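Carbonic anhydrase (Geobacillus kaustophilus, PDB 3VNP) catalyses the reversible hydration of carbon dioxide to hydrogencarbonate, working as a gamma-class homotrimer with magnesium or zinc in its active site. Local coordinates at residues S62-S67 with L72-G77; V29-E34 with T41-D46; N94-M99 with R150-I155. All coordinates share one frame; numbering follows the deposited sequence.

Contact 1. Residues S62-S67 with L72-G77. With MG (magnesium ion), chain E.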
# COMPACT_ATOMS: atom_id res chain seq x y z
N SER A 62 -1.69 -6.38 1.19
CA SER A 62 -3.09 -6.08 1.42
C SER A 62 -3.37 -5.85 2.90
O SER A 62 -2.58 -6.22 3.78
CB SER A 62 -3.97 -7.22 0.91
OG SER A 62 -3.82 -7.35 -0.49
N ILE A 63 -4.49 -5.20 3.18
CA ILE A 63 -4.87 -4.94 4.55
C ILE A 63 -6.29 -5.46 4.78
O ILE A 63 -7.24 -5.05 4.10
CB ILE A 63 -4.86 -3.42 4.87
CG1 ILE A 63 -3.58 -2.78 4.36
CG2 ILE A 63 -5.00 -3.22 6.37
CD1 ILE A 63 -2.31 -3.39 4.92
N LEU A 64 -6.42 -6.37 5.74
CA LEU A 64 -7.72 -6.93 6.09
C LEU A 64 -8.05 -6.53 7.52
O LEU A 64 -7.29 -6.82 8.44
CB LEU A 64 -7.72 -8.45 5.93
CG LEU A 64 -8.04 -8.93 4.50
CD1 LEU A 64 -7.04 -8.34 3.51
CD2 LEU A 64 -8.02 -10.46 4.45
N HIS A 65 -9.18 -5.84 7.70
CA HIS A 65 -9.61 -5.43 9.03
C HIS A 65 -11.14 -5.38 9.10
O HIS A 65 -11.83 -5.71 8.14
CB HIS A 65 -9.03 -4.05 9.37
CG HIS A 65 -8.98 -3.76 10.84
ND1 HIS A 65 -9.11 -2.49 11.36
CD2 HIS A 65 -8.82 -4.58 11.91
CE1 HIS A 65 -9.03 -2.54 12.68
NE2 HIS A 65 -8.86 -3.80 13.04
N GLN A 66 -11.67 -4.96 10.24
CA GLN A 66 -13.11 -4.90 10.40
C GLN A 66 -13.58 -3.71 11.22
O GLN A 66 -12.80 -3.10 11.97
CB GLN A 66 -13.63 -6.18 11.08
CG GLN A 66 -12.87 -7.47 10.80
CD GLN A 66 -11.55 -7.53 11.55
OE1 GLN A 66 -11.48 -7.15 12.71
NE2 GLN A 66 -10.51 -8.01 10.89
N SER A 67 -14.86 -3.39 11.06
CA SER A 67 -15.51 -2.34 11.83
C SER A 67 -16.38 -3.17 12.81
O SER A 67 -16.70 -4.34 12.53
CB SER A 67 -16.37 -1.45 10.92
OG SER A 67 -17.33 -2.19 10.19
N LEU A 72 -15.62 -10.06 8.53
CA LEU A 72 -14.96 -10.01 7.23
C LEU A 72 -14.99 -11.44 6.69
O LEU A 72 -14.29 -12.32 7.20
CB LEU A 72 -13.51 -9.53 7.40
CG LEU A 72 -12.62 -9.51 6.15
CD1 LEU A 72 -13.22 -8.60 5.09
CD2 LEU A 72 -11.22 -9.04 6.51
N ILE A 73 -15.81 -11.68 5.68
CA ILE A 73 -15.92 -13.02 5.10
C ILE A 73 -15.39 -13.09 3.67
O ILE A 73 -15.81 -12.33 2.80
CB ILE A 73 -17.41 -13.52 5.07
CG1 ILE A 73 -17.91 -13.83 6.48
CG2 ILE A 73 -17.53 -14.77 4.21
CD1 ILE A 73 -18.22 -12.62 7.28
N ILE A 74 -14.47 -14.02 3.43
CA ILE A 74 -13.89 -14.21 2.11
C ILE A 74 -14.06 -15.69 1.76
O ILE A 74 -13.27 -16.52 2.20
CB ILE A 74 -12.39 -13.87 2.10
CG1 ILE A 74 -12.18 -12.43 2.56
CG2 ILE A 74 -11.82 -14.08 0.70
CD1 ILE A 74 -10.73 -12.01 2.61
N GLU A 75 -15.08 -16.01 0.97
CA GLU A 75 -15.35 -17.41 0.61
C GLU A 75 -14.31 -18.08 -0.28
O GLU A 75 -13.35 -17.45 -0.73
CB GLU A 75 -16.74 -17.51 -0.04
CG GLU A 75 -17.85 -16.96 0.83
CD GLU A 75 -19.24 -17.25 0.29
OE1 GLU A 75 -19.40 -17.30 -0.95
OE2 GLU A 75 -20.17 -17.42 1.10
N ASP A 76 -14.51 -19.37 -0.51
CA ASP A 76 -13.58 -20.17 -1.31
C ASP A 76 -13.28 -19.64 -2.71
O ASP A 76 -14.12 -18.99 -3.34
CB ASP A 76 -14.10 -21.60 -1.41
CG ASP A 76 -13.93 -22.38 -0.12
OD1 ASP A 76 -14.25 -21.84 0.96
OD2 ASP A 76 -13.47 -23.54 -0.20
N GLY A 77 -12.07 -19.92 -3.18
CA GLY A 77 -11.64 -19.52 -4.51
C GLY A 77 -11.49 -18.05 -4.84
O GLY A 77 -11.22 -17.70 -5.99
MG MG E . -9.80 -0.45 10.46
O HOH W 1 -9.84 1.15 12.29

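Contact 2. Residues V29-E34 with T41-D46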
# COMPACT_ATOMS: atom_id res chain seq x y z
N VAL A 29 -9.10 -14.91 13.54
CA VAL A 29 -8.97 -15.15 12.10
C VAL A 29 -8.95 -16.66 11.79
O VAL A 29 -8.34 -17.45 12.52
CB VAL A 29 -7.68 -14.51 11.53
CG1 VAL A 29 -7.56 -14.79 10.05
CG2 VAL A 29 -7.68 -13.02 11.78
N VAL A 30 -9.62 -17.05 10.71
CA VAL A 30 -9.65 -18.45 10.31
C VAL A 30 -9.27 -18.52 8.84
O VAL A 30 -9.92 -17.90 8.00
CB VAL A 30 -11.06 -19.07 10.51
CG1 VAL A 30 -11.06 -20.51 10.03
CG2 VAL A 30 -11.45 -19.01 11.97
N ILE A 31 -8.21 -19.27 8.53
CA ILE A 31 -7.75 -19.41 7.16
C ILE A 31 -7.85 -20.85 6.66
O ILE A 31 -7.35 -21.78 7.31
CB ILE A 31 -6.30 -18.88 7.01
CG1 ILE A 31 -6.28 -17.36 7.25
CG2 ILE A 31 -5.75 -19.20 5.63
CD1 ILE A 31 -4.91 -16.78 7.50
N GLY A 32 -8.49 -21.02 5.51
CA GLY A 32 -8.70 -22.33 4.92
C GLY A 32 -7.52 -23.01 4.26
O GLY A 32 -6.41 -22.49 4.19
N GLU A 33 -7.79 -24.21 3.74
CA GLU A 33 -6.81 -25.06 3.08
C GLU A 33 -6.39 -24.51 1.71
O GLU A 33 -7.21 -23.96 0.96
CB GLU A 33 -7.38 -26.47 2.93
CG GLU A 33 -6.42 -27.64 3.17
CD GLU A 33 -6.12 -27.89 4.65
OE1 GLU A 33 -7.07 -27.99 5.46
OE2 GLU A 33 -4.92 -27.99 5.01
N GLU A 34 -5.11 -24.67 1.39
CA GLU A 34 -4.57 -24.22 0.11
C GLU A 34 -4.62 -22.72 -0.19
O GLU A 34 -4.29 -22.30 -1.29
CB GLU A 34 -5.23 -25.00 -1.03
CG GLU A 34 -4.82 -26.47 -1.11
CD GLU A 34 -5.52 -27.22 -2.22
OE1 GLU A 34 -6.76 -27.35 -2.16
OE2 GLU A 34 -4.84 -27.69 -3.15
N THR A 41 1.26 -8.68 3.71
CA THR A 41 -0.17 -8.52 3.98
C THR A 41 -0.42 -8.48 5.49
O THR A 41 0.26 -9.16 6.26
CB THR A 41 -0.97 -9.67 3.35
OG1 THR A 41 -1.06 -9.46 1.94
CG2 THR A 41 -2.37 -9.75 3.94
N VAL A 42 -1.39 -7.68 5.90
CA VAL A 42 -1.75 -7.55 7.31
C VAL A 42 -3.21 -7.94 7.53
O VAL A 42 -4.11 -7.39 6.90
CB VAL A 42 -1.54 -6.10 7.82
CG1 VAL A 42 -2.04 -5.97 9.26
CG2 VAL A 42 -0.08 -5.74 7.74
N ILE A 43 -3.44 -8.89 8.43
CA ILE A 43 -4.78 -9.36 8.75
C ILE A 43 -5.02 -9.24 10.25
O ILE A 43 -4.73 -10.18 11.00
CB ILE A 43 -4.98 -10.83 8.33
CG1 ILE A 43 -4.64 -11.01 6.84
CG2 ILE A 43 -6.42 -11.26 8.58
CD1 ILE A 43 -4.72 -12.44 6.36
N ARG A 44 -5.55 -8.10 10.70
CA ARG A 44 -5.81 -7.90 12.12
C ARG A 44 -7.26 -8.24 12.50
O ARG A 44 -8.19 -7.54 12.11
CB ARG A 44 -5.50 -6.44 12.53
CG ARG A 44 -4.03 -6.15 12.75
CD ARG A 44 -3.81 -4.95 13.67
NE ARG A 44 -4.20 -3.70 13.03
CZ ARG A 44 -5.09 -2.85 13.54
NH1 ARG A 44 -5.68 -3.11 14.69
NH2 ARG A 44 -5.39 -1.73 12.89
N GLY A 45 -7.44 -9.32 13.25
CA GLY A 45 -8.77 -9.71 13.66
C GLY A 45 -9.04 -9.28 15.09
O GLY A 45 -9.27 -10.11 15.97
N ASP A 46 -9.03 -7.98 15.32
CA ASP A 46 -9.24 -7.51 16.67
C ASP A 46 -10.48 -6.65 16.85
O ASP A 46 -10.68 -6.07 17.92
CB ASP A 46 -7.98 -6.77 17.13
CG ASP A 46 -7.56 -5.67 16.18
OD1 ASP A 46 -6.37 -5.30 16.18
OD2 ASP A 46 -8.44 -5.18 15.43

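Contact 3. Residues N94-M99 with R150-I155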
# COMPACT_ATOMS: atom_id res chain seq x y z
N ASN A 94 -15.46 -17.39 -5.61
CA ASN A 94 -14.88 -17.15 -6.92
C ASN A 94 -14.83 -15.71 -7.44
O ASN A 94 -14.52 -15.49 -8.60
CB ASN A 94 -15.56 -18.04 -7.96
CG ASN A 94 -15.40 -19.52 -7.64
OD1 ASN A 94 -14.30 -19.97 -7.28
ND2 ASN A 94 -16.47 -20.28 -7.78
N ALA A 95 -15.14 -14.74 -6.59
CA ALA A 95 -15.10 -13.36 -7.03
C ALA A 95 -13.63 -12.95 -7.15
O ALA A 95 -12.75 -13.59 -6.57
CB ALA A 95 -15.82 -12.46 -6.04
N LEU A 96 -13.36 -11.90 -7.91
CA LEU A 96 -11.99 -11.43 -8.07
C LEU A 96 -11.91 -9.94 -7.76
O LEU A 96 -12.66 -9.13 -8.32
CB LEU A 96 -11.48 -11.72 -9.49
CG LEU A 96 -10.02 -11.35 -9.75
CD1 LEU A 96 -9.47 -12.12 -10.93
CD2 LEU A 96 -9.91 -9.85 -9.97
N ILE A 97 -11.00 -9.57 -6.86
CA ILE A 97 -10.83 -8.17 -6.49
C ILE A 97 -9.56 -7.59 -7.13
O ILE A 97 -8.45 -7.98 -6.77
CB ILE A 97 -10.74 -8.01 -4.96
CG1 ILE A 97 -11.89 -8.79 -4.29
CG2 ILE A 97 -10.80 -6.53 -4.57
CD1 ILE A 97 -13.30 -8.33 -4.64
N GLY A 98 -9.74 -6.68 -8.07
CA GLY A 98 -8.61 -6.08 -8.75
C GLY A 98 -7.64 -5.36 -7.83
O GLY A 98 -8.04 -4.69 -6.88
N MET A 99 -6.35 -5.49 -8.13
CA MET A 99 -5.29 -4.85 -7.35
C MET A 99 -5.57 -3.36 -7.11
O MET A 99 -6.14 -2.68 -7.97
CB MET A 99 -3.95 -5.01 -8.07
CG MET A 99 -3.90 -4.29 -9.41
SD MET A 99 -2.43 -4.70 -10.40
CE MET A 99 -3.07 -6.11 -11.32
N ARG A 150 -13.17 -18.11 -17.27
CA ARG A 150 -12.12 -19.12 -17.40
C ARG A 150 -10.75 -18.55 -17.04
O ARG A 150 -9.87 -19.26 -16.58
CB ARG A 150 -12.09 -19.66 -18.83
CG ARG A 150 -11.11 -20.80 -19.05
CD ARG A 150 -10.92 -21.06 -20.54
NE ARG A 150 -10.50 -19.84 -21.23
CZ ARG A 150 -10.17 -19.78 -22.52
NH1 ARG A 150 -10.22 -20.88 -23.26
NH2 ARG A 150 -9.80 -18.63 -23.06
N GLU A 151 -10.58 -17.25 -17.27
CA GLU A 151 -9.32 -16.60 -16.93
C GLU A 151 -9.22 -16.54 -15.40
O GLU A 151 -8.13 -16.56 -14.84
CB GLU A 151 -9.29 -15.19 -17.53
CG GLU A 151 -8.08 -14.35 -17.17
CD GLU A 151 -6.77 -15.09 -17.35
OE1 GLU A 151 -6.66 -15.88 -18.32
OE2 GLU A 151 -5.85 -14.88 -16.54
N MET A 152 -10.38 -16.48 -14.74
CA MET A 152 -10.43 -16.42 -13.29
C MET A 152 -10.14 -17.77 -12.64
O MET A 152 -9.55 -17.83 -11.55
CB MET A 152 -11.80 -15.92 -12.84
CG MET A 152 -12.07 -14.49 -13.26
SD MET A 152 -13.65 -13.86 -12.72
CE MET A 152 -14.36 -13.45 -14.28
N GLU A 153 -10.56 -18.85 -13.30
CA GLU A 153 -10.33 -20.21 -12.80
C GLU A 153 -8.85 -20.50 -12.98
O GLU A 153 -8.23 -21.20 -12.19
CB GLU A 153 -11.18 -21.21 -13.59
CG GLU A 153 -10.72 -22.68 -13.56
CD GLU A 153 -10.71 -23.29 -12.16
OE1 GLU A 153 -11.63 -22.98 -11.36
OE2 GLU A 153 -9.80 -24.11 -11.87
N ARG A 154 -8.29 -19.93 -14.05
CA ARG A 154 -6.89 -20.11 -14.37
C ARG A 154 -6.01 -19.41 -13.32
O ARG A 154 -5.00 -19.96 -12.88
CB ARG A 154 -6.63 -19.53 -15.77
CG ARG A 154 -5.43 -20.11 -16.50
CD ARG A 154 -4.14 -19.44 -16.10
NE ARG A 154 -4.19 -18.00 -16.32
CZ ARG A 154 -3.19 -17.16 -16.08
NH1 ARG A 154 -2.04 -17.63 -15.61
NH2 ARG A 154 -3.33 -15.86 -16.29
N ILE A 155 -6.42 -18.21 -12.91
CA ILE A 155 -5.68 -17.44 -11.91
C ILE A 155 -5.79 -18.12 -10.55
O ILE A 155 -4.79 -18.35 -9.86
CB ILE A 155 -6.25 -16.00 -11.80
CG1 ILE A 155 -5.96 -15.22 -13.08
CG2 ILE A 155 -5.64 -15.28 -10.60
CD1 ILE A 155 -6.66 -13.87 -13.16

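Contact 1. Residues S62-S67 with L72-G77
Leu72 opens the 72-77 segment by pressing into the side chains of Leu64 and Gln66. Its CB lies 4.0 Å from Gln66 CG, while CG, anti to the backbone N (chi1 176°), carries CD2 inward until it rests 3.6 Å from Leu64 CB. The leucine side chains lie roughly perpendicular, and the same methyl touches the backbone at His65 O. Two residues on, Ile74 again points inward: its CD1 meets Leu64 CD2 tip to tip at 3.6 Å, so both branched side chains close on one leucine. No hydrogen bond links the segments. Alternation along 63-65 sends Leu64 inward and His65 outward, where His65 ND1 binds the magnesium ion at 2.3 Å and a water bound to the same ion lies in the plane of its ring, at the edge. Same-chain His87 and His82 of a neighbouring subunit complete the histidine set, and a hydrogen bond to Asp46 OD2 holds His65 NE2. Gln66, bent at chi2, hydrogen-bonds through NE2 to Arg44 O. Strands 63-65 and 72-74, their directions 126° apart, belong to two faces of the left-handed parallel beta-helix, with Leu86 of strand 85-87 and Ile58 of strand 57-58 packed against their inward side chains.

Contact 2. Residues V29-E34 with T41-D46
Ile43 meets both Val29 and Ile31 with the two branches that leave its CB. The short branch, CG2, reaches the valine first, 3.9 Å from Val29 CG2 and 4.0 Å from Val29 CG1, so that it is placed against both methyls of the fork and the two side chains lie one across the other. The long branch starts at CG1, which stands anti to the carbonyl carbon (chi1 -55°), and runs on extended to CD1, where it comes to a looser approach of 4.5 Å to Ile31 CD1. Val29 CG2 also lies 4.0 Å from Gly45 CA, where the 41-46 segment has only backbone to offer. This is inward packing in the left-handed parallel beta-helix of hexapeptide repeats: strands 29-31 and 42-45 sit in different sheets, their axes 8.4 Å apart at closest, and their aliphatic residues meet inside the prism. Ile52 of strand 49-52 and Leu64 of strand 63-65 continue the apolar layer. Arg44 points the other way, toward the subunit interface. Its NH1 pairs at 2.7 Å with the syn lone pair of Asp46 OD1 in a salt bridge; this oxygen lies 18° out of the guanidinium plane, and the bond is bent, with an N-H...O angle of 138°. Arg44 NH2 forms a second salt bridge with Asp60 of a neighbouring subunit, and Trp38 of that subunit makes a cation-pi contact with the guanidinium group.

Contact 3. Residues N94-M99 with R150-I155
Leu96 swings its CG away from its own amide nitrogen (chi1 -176°) and extends from its strand toward Met152 and Ile155 on the helix, and Ile155, whose chain is stretched through chi2 (171°), sends CD1 back to meet it. The two terminal methyls, Leu96 CD1 and Ile155 CD1, lie 4.0 Å apart, and the side chains cross at about a right angle. The same leucine methyl also touches the middle of the methionine chain, Met152 CG, at 4.2 Å. One branch of Leu96 is thus received by two residues spaced three apart, which in an alpha-helix lie on the same face. The joint is between the long C-terminal helix 146-170 and the left-handed beta-helix: the helix packs along the outside of the prism against the sheet that contains strand 96-97, as in other gamma-class carbonic anhydrases. Phe114 of strand 114-115 touches both Leu96 and Met152, while Thr79 of strand 79-80 adjoins Leu96 and Ile155, so successive coils take part. Farther round the helix, Arg154 NH2 donates to Glu151 OE2 at 2.7 Å, taking the syn lone pair of the carboxylate, in a salt bridge between residues three apart. Arg154 NH1 pairs with Glu158, giving the guanidinium group a carboxylate on each of two nitrogens, and the arginine side chain packs on Pro68 of another subunit.

Overall arrangement
Along the chain come contact 2, contact 1 and contact 3, following the coils of the beta-helix. Contacts 1 and 2 have centres about 8 Å apart and share two sheets: strands 42-45 and 63-65 are neighbours in one, joined by a Leu64 N to Val42 O hydrogen bond, and strands 29-31 and 72-74 flank strand 49-52 in the other. Both fill the interior and reach the second subunit. Contact 3 lies, centre to centre, about 20 Å from contact 2 and 16 Å from contact 1, which it meets through an Asn94 N to Asp76 O hydrogen bond. It attaches helix 146-170 to the third sheet. Together they join apolar core, interface metal site and outer helix.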